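Local coordinates for protein acetate kinase (Entamoeba histolytica, PDB 4H0O) that probably interconverts acetate and acetyl phosphate, as a pyrophosphate-dependent acetate kinase of the ASKHA superfamily, at residues T155-T160 and S217-V222; E189-S194 and L329-D334; K225-S230 and V322-L327. All blocks are in the same frame, centred on the assembly; numbering follows the deposited sequence.

Contact 1: residues T155-T160 and S217-V222; sequences TAFHST and SCCGIV
His158 turns the edge of its imidazole to the thiol of Cys219. CE1 lies 3.8 Å from Cys219 SG, and the sulfur sits 4.8 Å from the centroid of the His158 ring, 87° off the normal, almost exactly in the ring plane. This is an edge-on sulfur-aromatic contact, made by the C-H between the two ring nitrogens. The torsions bring the two groups together: Cys219 leaves strand 217-222 with SG anti to its own backbone N (chi1 -171°), while His158 leaves its backbone alongside the strand rather than toward it, and the far end of the ring closes in.

Apolar contacts lie beside this pair. Phe157, the preceding residue of the loop, sets out toward the strand and touches it through one ring atom, CE2. That atom is 4.3 Å from Cys219 SG, which approaches the ring obliquely, and 4.4 Å from Ile221 CD1, which lies at the ring edge. Cys219 and Ile221, two residues apart, thus present their side chains on the same face of the sheet, where the loop and helix 185-195 gather; Cys218, just before them, turns the other way, to helix 299-324.

Hydrogen bonding fixes the imidazole from both ends. ND1 of His158 is bonded to OG of Ser226 on the adjoining strand, and NE2 to the carbonyl O of Phe183, just before His184, a predicted transition-state stabiliser.

No hydrogen bond runs between the two segments themselves. Facing a carbonyl oxygen, NE2 must be the donor in its bond to Phe183. The implied chemistry is a buried imidazole held rigidly by polar bonds to its neighbours, with only soft sulfur and hydrocarbon contacts linking the loop after strand 148-153 to strand 216-222.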
# COMPACT_ATOMS: atom_id res chain seq x y z
N THR B 155 7.95 13.54 -14.10
CA THR B 155 6.59 13.05 -13.89
C THR B 155 5.86 12.69 -15.18
O THR B 155 4.80 12.06 -15.15
CB THR B 155 5.72 14.07 -13.11
OG1 THR B 155 5.79 15.34 -13.75
CG2 THR B 155 6.22 14.21 -11.68
N ALA B 156 6.44 13.08 -16.32
CA ALA B 156 5.77 12.95 -17.62
C ALA B 156 5.52 11.51 -18.08
O ALA B 156 4.48 11.23 -18.68
CB ALA B 156 6.54 13.72 -18.69
N PHE B 157 6.46 10.61 -17.82
CA PHE B 157 6.35 9.21 -18.26
C PHE B 157 5.08 8.55 -17.74
O PHE B 157 4.55 7.63 -18.37
CB PHE B 157 7.58 8.40 -17.82
CG PHE B 157 7.55 6.95 -18.24
CD1 PHE B 157 7.49 6.59 -19.58
CD2 PHE B 157 7.61 5.93 -17.29
CE1 PHE B 157 7.48 5.25 -19.96
CE2 PHE B 157 7.60 4.59 -17.66
CZ PHE B 157 7.53 4.25 -19.00
N HIS B 158 4.59 9.03 -16.61
CA HIS B 158 3.43 8.43 -15.96
C HIS B 158 2.10 9.05 -16.40
O HIS B 158 1.07 8.83 -15.77
CB HIS B 158 3.57 8.52 -14.44
CG HIS B 158 4.81 7.86 -13.91
ND1 HIS B 158 5.07 6.52 -14.08
CD2 HIS B 158 5.85 8.36 -13.21
CE1 HIS B 158 6.22 6.22 -13.51
NE2 HIS B 158 6.71 7.31 -12.97
N SER B 159 2.13 9.83 -17.49
CA SER B 159 0.91 10.44 -18.01
C SER B 159 -0.03 9.40 -18.62
O SER B 159 -1.22 9.66 -18.80
CB SER B 159 1.25 11.52 -19.05
OG SER B 159 1.53 10.94 -20.31
N THR B 160 0.50 8.23 -18.93
CA THR B 160 -0.29 7.16 -19.54
C THR B 160 -1.08 6.35 -18.51
O THR B 160 -1.89 5.49 -18.88
CB THR B 160 0.58 6.20 -20.37
OG1 THR B 160 1.66 5.71 -19.57
CG2 THR B 160 1.13 6.91 -21.60
N SER B 217 11.03 3.52 -5.86
CA SER B 217 9.71 3.20 -6.40
C SER B 217 9.75 2.00 -7.33
O SER B 217 10.82 1.57 -7.78
CB SER B 217 9.12 4.41 -7.13
OG SER B 217 9.77 4.63 -8.37
N CYS B 218 8.58 1.44 -7.60
CA CYS B 218 8.42 0.40 -8.61
C CYS B 218 7.45 0.88 -9.68
O CYS B 218 6.56 1.70 -9.39
CB CYS B 218 7.87 -0.89 -7.99
SG CYS B 218 9.02 -1.75 -6.93
N CYS B 219 7.60 0.37 -10.89
CA CYS B 219 6.69 0.73 -11.97
C CYS B 219 6.24 -0.49 -12.77
O CYS B 219 7.07 -1.29 -13.21
CB CYS B 219 7.35 1.75 -12.90
SG CYS B 219 6.23 2.46 -14.13
N GLY B 220 4.93 -0.63 -12.95
CA GLY B 220 4.41 -1.67 -13.81
C GLY B 220 4.33 -1.15 -15.23
O GLY B 220 3.65 -0.16 -15.50
N ILE B 221 5.02 -1.81 -16.15
CA ILE B 221 5.13 -1.32 -17.52
C ILE B 221 4.58 -2.32 -18.55
O ILE B 221 5.07 -3.45 -18.67
CB ILE B 221 6.59 -0.96 -17.86
CG1 ILE B 221 7.07 0.14 -16.90
CG2 ILE B 221 6.70 -0.49 -19.30
CD1 ILE B 221 8.57 0.36 -16.92
N VAL B 222 3.55 -1.89 -19.28
CA VAL B 222 2.93 -2.73 -20.30
C VAL B 222 3.25 -2.19 -21.69
O VAL B 222 2.80 -1.09 -22.05
CB VAL B 222 1.41 -2.83 -20.11
CG1 VAL B 222 0.78 -3.71 -21.19
CG2 VAL B 222 1.08 -3.37 -18.74

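Contact 2: residues E189-S194 and L329-D334; sequences EYVINS and LLVFTD
The carbonyl O of Val191, whose side chain meets Val331 and Thr333, takes a hydrogen bond of 2.6 Å from Ser194 OG. The hydroxyl folds back over one turn of helix 185-195, reaching the oxygen at a C=O...donor angle of 118° and from 23° outside the carbonyl plane. Here a helix of a ribonuclease H-like domain lies against its central sheet: strand 329-333 runs between its parallel neighbours 205-211 and 382-385, and the helix rests on one face.

Ordinary helical bonds hold that turn, Asn193 N to Glu189 O at 3.1 Å and Ser194 N to Tyr190 O at 3.0 Å. Only one residue of the turn makes the contact. Val191 divides its two methyls between two strand residues of the same facing: CG1, anti to the backbone N (chi1 168°), goes to Val331, and CG2, lying beside that N, goes to Thr333. Phe332, between them, points away to the other face, as strand alternation requires. Val191 and Thr333 pass alongside one another in opposite directions, and their CA atoms, 8.1 Å apart, are the nearest backbone pair.

The Thr333 contact is mixed in character. Its OG1 stands 3.8 Å from Val191 CG2, a van der Waals neighbour, yet the hydroxyl is spoken for by the carbonyl O of Ala386, to which it is hydrogen-bonded. Val191 packs on Ala386 as well, so the loop after strand 382-385 also borders the valine. The side chain of Thr333 is about 7 Å from that of His184, predicted to stabilise the transition state, which places this junction near the probable active site. On the Val331 side the touch is purely hydrocarbon, Val331 CG2 meeting Val191 CG1 at 4.2 Å.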
# COMPACT_ATOMS: atom_id res chain seq x y z
N GLU B 189 11.86 5.45 -18.30
CA GLU B 189 11.83 5.48 -19.76
C GLU B 189 13.22 5.34 -20.38
O GLU B 189 13.36 4.91 -21.52
CB GLU B 189 11.08 6.70 -20.32
CG GLU B 189 11.51 8.05 -19.78
CD GLU B 189 10.57 9.17 -20.21
OE1 GLU B 189 10.18 9.19 -21.40
OE2 GLU B 189 10.22 10.01 -19.35
N TYR B 190 14.25 5.68 -19.61
CA TYR B 190 15.62 5.44 -20.06
C TYR B 190 15.92 3.95 -20.05
O TYR B 190 16.49 3.42 -21.00
CB TYR B 190 16.63 6.17 -19.18
CG TYR B 190 18.07 5.86 -19.56
CD1 TYR B 190 18.68 6.52 -20.61
CD2 TYR B 190 18.80 4.90 -18.87
CE1 TYR B 190 19.99 6.23 -20.96
CE2 TYR B 190 20.11 4.60 -19.22
CZ TYR B 190 20.70 5.28 -20.27
OH TYR B 190 21.99 5.00 -20.62
N VAL B 191 15.56 3.28 -18.95
CA VAL B 191 15.79 1.85 -18.81
C VAL B 191 15.01 1.06 -19.86
O VAL B 191 15.57 0.19 -20.53
CB VAL B 191 15.43 1.36 -17.39
CG1 VAL B 191 15.39 -0.16 -17.35
CG2 VAL B 191 16.44 1.89 -16.38
N ILE B 192 13.73 1.38 -20.01
CA ILE B 192 12.89 0.77 -21.03
C ILE B 192 13.50 0.93 -22.43
O ILE B 192 13.56 -0.03 -23.21
CB ILE B 192 11.47 1.37 -21.03
CG1 ILE B 192 10.72 0.94 -19.76
CG2 ILE B 192 10.68 0.93 -22.26
CD1 ILE B 192 10.74 -0.56 -19.54
N ASN B 193 13.97 2.13 -22.74
CA ASN B 193 14.56 2.39 -24.04
C ASN B 193 15.84 1.60 -24.27
O ASN B 193 16.11 1.15 -25.38
CB ASN B 193 14.81 3.89 -24.24
CG ASN B 193 15.32 4.21 -25.63
OD1 ASN B 193 14.53 4.35 -26.58
ND2 ASN B 193 16.63 4.33 -25.77
N SER B 194 16.63 1.42 -23.22
CA SER B 194 17.88 0.68 -23.32
C SER B 194 17.61 -0.82 -23.49
O SER B 194 18.48 -1.57 -23.94
CB SER B 194 18.75 0.92 -22.09
OG SER B 194 18.15 0.39 -20.93
N LEU B 329 9.66 -9.81 -17.13
CA LEU B 329 10.98 -9.31 -16.77
C LEU B 329 10.95 -8.39 -15.55
O LEU B 329 10.25 -7.37 -15.55
CB LEU B 329 11.61 -8.56 -17.95
CG LEU B 329 12.99 -7.93 -17.68
CD1 LEU B 329 14.02 -9.00 -17.38
CD2 LEU B 329 13.44 -7.06 -18.86
N LEU B 330 11.71 -8.77 -14.53
CA LEU B 330 11.91 -7.92 -13.36
C LEU B 330 13.28 -7.26 -13.47
O LEU B 330 14.30 -7.94 -13.66
CB LEU B 330 11.83 -8.75 -12.07
CG LEU B 330 12.04 -8.00 -10.75
CD1 LEU B 330 10.88 -7.06 -10.47
CD2 LEU B 330 12.26 -8.95 -9.58
N VAL B 331 13.32 -5.93 -13.39
CA VAL B 331 14.57 -5.20 -13.57
C VAL B 331 14.91 -4.31 -12.38
O VAL B 331 14.07 -3.54 -11.91
CB VAL B 331 14.54 -4.35 -14.85
CG1 VAL B 331 13.46 -3.28 -14.75
CG2 VAL B 331 15.90 -3.72 -15.09
N PHE B 332 16.15 -4.41 -11.91
CA PHE B 332 16.63 -3.55 -10.84
C PHE B 332 17.47 -2.40 -11.38
O PHE B 332 18.29 -2.59 -12.28
CB PHE B 332 17.45 -4.36 -9.84
CG PHE B 332 16.65 -5.40 -9.11
CD1 PHE B 332 15.85 -5.04 -8.03
CD2 PHE B 332 16.70 -6.73 -9.49
CE1 PHE B 332 15.12 -6.00 -7.35
CE2 PHE B 332 15.97 -7.69 -8.82
CZ PHE B 332 15.18 -7.33 -7.74
N THR B 333 17.27 -1.20 -10.84
CA THR B 333 18.05 -0.05 -11.28
C THR B 333 18.39 0.89 -10.13
O THR B 333 17.98 0.68 -8.99
CB THR B 333 17.35 0.71 -12.42
OG1 THR B 333 18.25 1.68 -12.99
CG2 THR B 333 16.11 1.43 -11.91
N ASP B 334 19.16 1.93 -10.45
CA ASP B 334 19.74 2.85 -9.47
C ASP B 334 20.65 2.16 -8.45
O ASP B 334 20.78 0.93 -8.44
CB ASP B 334 18.67 3.70 -8.77
CG ASP B 334 19.28 4.71 -7.82
OD1 ASP B 334 20.52 4.76 -7.73
OD2 ASP B 334 18.52 5.45 -7.16

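Contact 3: residues K225-S230 and V322-L327; sequences KSFDTS and VEIGGL
Phe227 overlaps the end of helix 299-324, its ring meeting Glu323 O and Ile324 CG2 obliquely. CE2 is 3.5 Å from Glu323 O, and CB of Phe227 comes within 3.9 Å of Ile324 CG2. Two motifs meet here. On the strand, Phe227 and Asp228 both face Gly220 in a classic beta bulge, and both turn their side chains toward the helix; on the helix, a Schellman motif with Gly325 as its C-prime residue ends the last turn just where the ring lies. Phe227 gets there with CG anti to its backbone N (chi1 -173°), its side chain sliding past that of Ile324 in the opposite direction.

A second pairing is acidic. Asp228 and Glu323 bring OD2 and OE1 to 2.7 Å, with the two carboxylate planes 69° apart. Glu165 of helix 163-166 adds another nearby acid oxygen, so the local field would probably raise the pKa of one or more of these groups. Lys315 of the second subunit offers a long, weak ion pair to Asp228 OD2, and its packing on Glu323 brings the cluster to the dimer interface. The other oxygen of Asp228, OD1, turns back to its own strand and takes a weak hydrogen bond of 2.9 Å from Thr229 N, bent to 143°.

Away from the annotated sites, this contact joins an edge strand of the sheet to a helix C-terminus. The helix closes with Gly325 at positive phi and Gly326 N turned back to Met321 O.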
# COMPACT_ATOMS: atom_id res chain seq x y z
N LYS B 225 4.96 1.30 -21.73
CA LYS B 225 4.25 2.40 -21.08
C LYS B 225 3.91 2.12 -19.62
O LYS B 225 3.54 1.00 -19.25
CB LYS B 225 2.99 2.77 -21.88
CG LYS B 225 3.30 3.54 -23.16
CD LYS B 225 2.45 3.07 -24.33
CE LYS B 225 1.06 3.68 -24.30
NZ LYS B 225 0.28 3.28 -25.51
N SER B 226 4.05 3.15 -18.79
CA SER B 226 3.69 3.05 -17.38
C SER B 226 2.21 2.73 -17.24
O SER B 226 1.36 3.45 -17.77
CB SER B 226 4.02 4.36 -16.66
OG SER B 226 3.63 4.31 -15.30
N PHE B 227 1.89 1.64 -16.54
CA PHE B 227 0.51 1.28 -16.26
C PHE B 227 0.15 1.73 -14.84
O PHE B 227 -0.88 2.36 -14.62
CB PHE B 227 0.29 -0.23 -16.43
CG PHE B 227 -1.15 -0.65 -16.32
CD1 PHE B 227 -1.96 -0.69 -17.44
CD2 PHE B 227 -1.70 -1.00 -15.09
CE1 PHE B 227 -3.29 -1.08 -17.35
CE2 PHE B 227 -3.03 -1.39 -14.99
CZ PHE B 227 -3.82 -1.43 -16.12
N ASP B 228 1.01 1.39 -13.89
CA ASP B 228 0.85 1.91 -12.53
C ASP B 228 2.21 2.05 -11.87
O ASP B 228 3.21 1.52 -12.37
CB ASP B 228 -0.07 1.02 -11.69
CG ASP B 228 -0.61 1.75 -10.47
OD1 ASP B 228 -0.57 3.00 -10.45
OD2 ASP B 228 -1.08 1.08 -9.53
N THR B 229 2.26 2.77 -10.76
CA THR B 229 3.52 3.03 -10.08
C THR B 229 3.36 3.16 -8.57
O THR B 229 2.25 3.32 -8.06
CB THR B 229 4.22 4.27 -10.65
OG1 THR B 229 5.58 4.32 -10.19
CG2 THR B 229 3.49 5.53 -10.20
N SER B 230 4.49 3.14 -7.87
CA SER B 230 4.51 2.98 -6.42
C SER B 230 4.26 4.27 -5.65
O SER B 230 3.56 4.27 -4.63
CB SER B 230 5.86 2.39 -6.01
OG SER B 230 5.76 1.71 -4.78
N VAL B 322 -0.24 -8.36 -10.71
CA VAL B 322 -1.65 -8.65 -10.93
C VAL B 322 -2.32 -7.53 -11.73
O VAL B 322 -3.17 -7.79 -12.58
CB VAL B 322 -2.39 -8.88 -9.59
CG1 VAL B 322 -3.88 -9.08 -9.83
CG2 VAL B 322 -1.82 -10.09 -8.88
N GLU B 323 -1.92 -6.29 -11.47
CA GLU B 323 -2.48 -5.13 -12.17
C GLU B 323 -2.19 -5.15 -13.67
O GLU B 323 -3.07 -4.84 -14.47
CB GLU B 323 -1.92 -3.83 -11.60
CG GLU B 323 -2.52 -3.41 -10.27
CD GLU B 323 -2.02 -2.05 -9.85
OE1 GLU B 323 -2.49 -1.04 -10.42
OE2 GLU B 323 -1.14 -1.99 -8.96
N ILE B 324 -0.96 -5.50 -14.03
CA ILE B 324 -0.54 -5.48 -15.43
C ILE B 324 -0.80 -6.82 -16.13
O ILE B 324 -0.62 -6.93 -17.35
CB ILE B 324 0.95 -5.10 -15.58
CG1 ILE B 324 1.86 -6.19 -15.00
CG2 ILE B 324 1.23 -3.75 -14.92
CD1 ILE B 324 3.35 -5.87 -15.10
N GLY B 325 -1.22 -7.82 -15.37
CA GLY B 325 -1.64 -9.09 -15.93
C GLY B 325 -0.54 -10.12 -16.13
O GLY B 325 -0.68 -11.02 -16.96
N GLY B 326 0.55 -10.00 -15.37
CA GLY B 326 1.64 -10.95 -15.49
C GLY B 326 3.02 -10.32 -15.32
O GLY B 326 3.14 -9.16 -14.95
N LEU B 327 4.06 -11.11 -15.61
CA LEU B 327 5.43 -10.67 -15.42
C LEU B 327 6.41 -11.47 -16.29
O LEU B 327 6.56 -12.68 -16.10
CB LEU B 327 5.83 -10.82 -13.95
CG LEU B 327 7.29 -10.51 -13.62
CD1 LEU B 327 7.60 -9.06 -13.92
CD2 LEU B 327 7.62 -10.84 -12.17

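All three contacts are built on one six-stranded mixed sheet, and opposite faces of it are used. Contacts 1 and 2, with centres about 12 Å apart, share the face where helix 185-195 lies; there Ile221 CD1 meets Ile192 CD1 at 3.5 Å. Contact 3 brings helix 299-324 against edge strand 225-229, its centre about 9 Å from that of contact 1 and 14 Å from that of contact 2. Strands 216-222 and 225-229 are adjacent, with a probable hydrogen bond from Phe227 N to Gly220 O, 2.7 Å. Along the chain contacts 1 and 2 interlock, while contact 3 opens after contact 1 closes and ends just before strand 329-333, binding helices, loop and sheet into one layered domain.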